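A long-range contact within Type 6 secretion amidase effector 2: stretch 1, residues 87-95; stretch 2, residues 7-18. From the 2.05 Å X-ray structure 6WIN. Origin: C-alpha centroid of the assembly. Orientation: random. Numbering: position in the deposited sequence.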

# COMPACT_ATOMS: atom_id res chain seq x y z
N VAL A 87 -2.50 -6.94 4.65
CA VAL A 87 -1.42 -5.95 4.68
C VAL A 87 -1.09 -5.60 6.12
O VAL A 87 -1.85 -5.86 7.05
CB VAL A 87 -1.77 -4.67 3.89
CG1 VAL A 87 -2.25 -4.99 2.48
CG2 VAL A 87 -2.80 -3.83 4.65
N MSE A 88 0.08 -5.00 6.30
CA MSE A 88 0.50 -4.38 7.56
C MSE A 88 0.57 -2.86 7.39
O MSE A 88 1.29 -2.36 6.49
CB MSE A 88 1.86 -4.96 7.99
CG MSE A 88 2.39 -4.50 9.35
SE MSE A 88 1.41 -5.37 10.80
CE MSE A 88 2.12 -7.27 10.66
N ASP A 89 -0.18 -2.10 8.19
CA ASP A 89 -0.25 -0.66 7.96
C ASP A 89 -0.51 0.10 9.25
O ASP A 89 -0.52 -0.46 10.35
CB ASP A 89 -1.30 -0.33 6.88
CG ASP A 89 -2.72 -0.80 7.22
OD1 ASP A 89 -2.96 -1.31 8.33
OD2 ASP A 89 -3.60 -0.64 6.35
N GLN A 90 -0.68 1.41 9.10
CA GLN A 90 -1.09 2.29 10.18
C GLN A 90 -1.80 3.47 9.55
O GLN A 90 -1.72 3.69 8.34
CB GLN A 90 0.10 2.76 11.02
CG GLN A 90 0.80 3.99 10.42
CD GLN A 90 1.99 4.48 11.23
OE1 GLN A 90 2.38 3.88 12.23
NE2 GLN A 90 2.57 5.60 10.80
N TRP A 91 -2.50 4.24 10.38
CA TRP A 91 -2.95 5.58 10.00
C TRP A 91 -3.25 6.36 11.28
O TRP A 91 -3.06 5.86 12.39
CB TRP A 91 -4.14 5.55 9.01
CG TRP A 91 -5.41 4.85 9.46
CD1 TRP A 91 -6.48 5.42 10.08
CD2 TRP A 91 -5.74 3.46 9.26
NE1 TRP A 91 -7.46 4.47 10.31
CE2 TRP A 91 -7.03 3.26 9.81
CE3 TRP A 91 -5.08 2.37 8.68
CZ2 TRP A 91 -7.67 2.01 9.80
CZ3 TRP A 91 -5.72 1.13 8.67
CH2 TRP A 91 -7.00 0.97 9.23
N LYS A 92 -3.71 7.61 11.11
CA LYS A 92 -3.69 8.56 12.21
C LYS A 92 -4.75 8.27 13.28
O LYS A 92 -4.62 8.79 14.40
CB LYS A 92 -3.87 9.98 11.68
N ASP A 93 -5.76 7.47 12.98
CA ASP A 93 -6.88 7.26 13.91
C ASP A 93 -6.41 6.40 15.08
O ASP A 93 -6.24 5.18 14.93
CB ASP A 93 -8.04 6.60 13.17
CG ASP A 93 -9.29 6.48 14.02
OD1 ASP A 93 -9.23 6.72 15.25
OD2 ASP A 93 -10.36 6.15 13.45
N ASP A 94 -6.22 7.02 16.24
CA ASP A 94 -5.72 6.30 17.42
C ASP A 94 -6.76 5.40 18.05
O ASP A 94 -6.42 4.63 18.95
CB ASP A 94 -5.21 7.28 18.48
CG ASP A 94 -3.85 7.87 18.13
OD1 ASP A 94 -3.14 7.27 17.29
OD2 ASP A 94 -3.51 8.94 18.69
N ILE A 95 -8.01 5.47 17.61
CA ILE A 95 -9.08 4.63 18.15
C ILE A 95 -9.29 3.39 17.29
O ILE A 95 -9.37 2.27 17.81
CB ILE A 95 -10.39 5.44 18.29
CG1 ILE A 95 -10.16 6.72 19.10
CG2 ILE A 95 -11.45 4.60 18.95
CD1 ILE A 95 -9.74 6.47 20.53
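Stretch 2, residues 7-18: NAKALQDTEKVG

Stretch 2 lies along stretch 1 as an irregular, mostly looped segment, held by an apolar contact at M88, a side-chain-to-backbone clamp at Q90 and a salt bridge at D94. The two pieces are far apart in sequence; touching residues are at least 73 positions apart. Together they bury 435 Å².

Stretch 1 enters as the end of a strand, residues 87-89, and continues as loop. Stretch 2 starts with a short 3-10 segment, A8 to A10. A type II turn follows from L11 to T14, closed by T14 N to L11 O at 3.0 Å. D13 takes the positive phi, 76°, expected at the third position of such a turn. T14 OG1 also bonds L11 O, at 2.7 Å. The chain then runs on in extended conformation from T14 to V17.

The two stretches advance in the same general order. The CA of M88 is nearest that of A8, at 7.1 Å, and the CA of Q90 is nearest that of K16, at 6.7 Å. No backbone-to-backbone hydrogen bond joins them, so side chains bridge the gap.

M88, a selenomethionine, points toward stretch 2 and loses 110 Å² to it. M88 CE reaches the 3-10 segment and the start of the turn, 3.5 Å from A8 O, 3.6 Å from K9 O and 3.6 Å from Q12 N. Nearer the backbone, M88 CG packs 3.9 Å from L11 CB, an apolar contact. The next residue, D89, points away, as alternation along a strand leads one to expect.

Q90 again points toward stretch 2. Its amide pairs with the backbone of V17 at both ends. V17 N donates to Q90 OE1 at 3.2 Å, and Q90 NE2 donates to V17 O at 2.9 Å. The angles at hydrogen are 157° and 160°, so both bonds are fairly straight. One planar amide thus serves both polar backbone groups of one residue. Q90 OE1 also lies 3.2 Å from K16 CB.

K16 points toward stretch 1 and has 106 Å² covered by it. Its chain reaches the loop, where K16 NZ donates to W91 O at 2.8 Å. The same K16 NZ forms a salt bridge with D94 OD1 at 2.6 Å. The CA-to-CB bond of D94 is sideways, but the end of its side chain comes nearer. The lysine thus ties together two points of the loop, a carbonyl and a carboxylate. W91 itself points away and contributes mainly backbone.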

# COMPACT_ATOMS: atom_id res chain seq x y z
N ASN A 7 11.15 -8.00 7.68
CA ASN A 7 10.60 -8.10 9.02
C ASN A 7 9.23 -7.44 9.14
O ASN A 7 8.76 -7.19 10.25
CB ASN A 7 11.58 -7.49 10.03
CG ASN A 7 12.48 -8.52 10.64
OD1 ASN A 7 12.10 -9.19 11.60
ND2 ASN A 7 13.70 -8.66 10.10
N ALA A 8 8.59 -7.16 8.00
CA ALA A 8 7.28 -6.53 8.03
C ALA A 8 6.29 -7.33 8.86
O ALA A 8 5.43 -6.76 9.53
CB ALA A 8 6.75 -6.34 6.60
N LYS A 9 6.40 -8.66 8.83
CA LYS A 9 5.48 -9.48 9.61
C LYS A 9 5.65 -9.25 11.11
O LYS A 9 4.70 -9.46 11.87
CB LYS A 9 5.67 -10.96 9.27
N ALA A 10 6.82 -8.78 11.54
CA ALA A 10 7.06 -8.57 12.96
C ALA A 10 6.45 -7.28 13.49
O ALA A 10 6.39 -7.10 14.71
CB ALA A 10 8.57 -8.58 13.23
N LEU A 11 5.97 -6.39 12.61
CA LEU A 11 5.48 -5.08 13.06
C LEU A 11 4.16 -5.15 13.84
O LEU A 11 3.76 -4.14 14.43
CB LEU A 11 5.28 -4.15 11.87
CG LEU A 11 6.51 -3.76 11.05
CD1 LEU A 11 6.09 -3.20 9.70
CD2 LEU A 11 7.36 -2.75 11.81
N GLN A 12 3.46 -6.28 13.82
CA GLN A 12 2.18 -6.35 14.52
C GLN A 12 2.36 -5.90 15.97
O GLN A 12 3.30 -6.32 16.65
CB GLN A 12 1.61 -7.76 14.47
CG GLN A 12 0.40 -7.95 15.39
CD GLN A 12 -0.89 -7.46 14.75
OE1 GLN A 12 -0.92 -7.10 13.58
NE2 GLN A 12 -1.97 -7.45 15.53
N ASP A 13 1.49 -5.00 16.42
CA ASP A 13 1.41 -4.51 17.78
C ASP A 13 2.50 -3.51 18.12
O ASP A 13 2.57 -3.10 19.27
CB ASP A 13 1.44 -5.65 18.80
CG ASP A 13 0.10 -6.31 18.95
OD1 ASP A 13 -0.88 -5.75 18.42
OD2 ASP A 13 0.03 -7.38 19.61
N THR A 14 3.35 -3.11 17.17
CA THR A 14 4.33 -2.09 17.51
C THR A 14 3.65 -0.73 17.62
O THR A 14 2.51 -0.53 17.18
CB THR A 14 5.48 -2.03 16.49
OG1 THR A 14 4.96 -1.85 15.16
CG2 THR A 14 6.32 -3.29 16.54
N GLU A 15 4.36 0.21 18.23
CA GLU A 15 3.87 1.58 18.31
C GLU A 15 3.92 2.24 16.94
O GLU A 15 4.84 2.01 16.16
CB GLU A 15 4.68 2.38 19.32
CG GLU A 15 4.40 2.00 20.77
CD GLU A 15 2.94 2.18 21.12
OE1 GLU A 15 2.50 3.35 21.24
OE2 GLU A 15 2.23 1.16 21.25
N LYS A 16 2.91 3.05 16.65
CA LYS A 16 2.88 3.81 15.41
C LYS A 16 4.02 4.82 15.40
O LYS A 16 4.48 5.27 16.46
CB LYS A 16 1.53 4.51 15.25
CG LYS A 16 0.37 3.53 15.16
CD LYS A 16 -0.87 4.21 14.61
CE LYS A 16 -1.44 5.21 15.61
NZ LYS A 16 -2.72 5.79 15.15
N VAL A 17 4.48 5.16 14.20
CA VAL A 17 5.71 5.91 14.01
C VAL A 17 5.45 7.07 13.06
O VAL A 17 4.41 7.15 12.40
CB VAL A 17 6.85 5.03 13.46
CG1 VAL A 17 7.23 3.97 14.47
CG2 VAL A 17 6.42 4.39 12.14
N GLY A 18 6.43 7.97 12.97
CA GLY A 18 6.32 9.12 12.10
C GLY A 18 5.67 10.30 12.80
O GLY A 18 5.06 10.19 13.87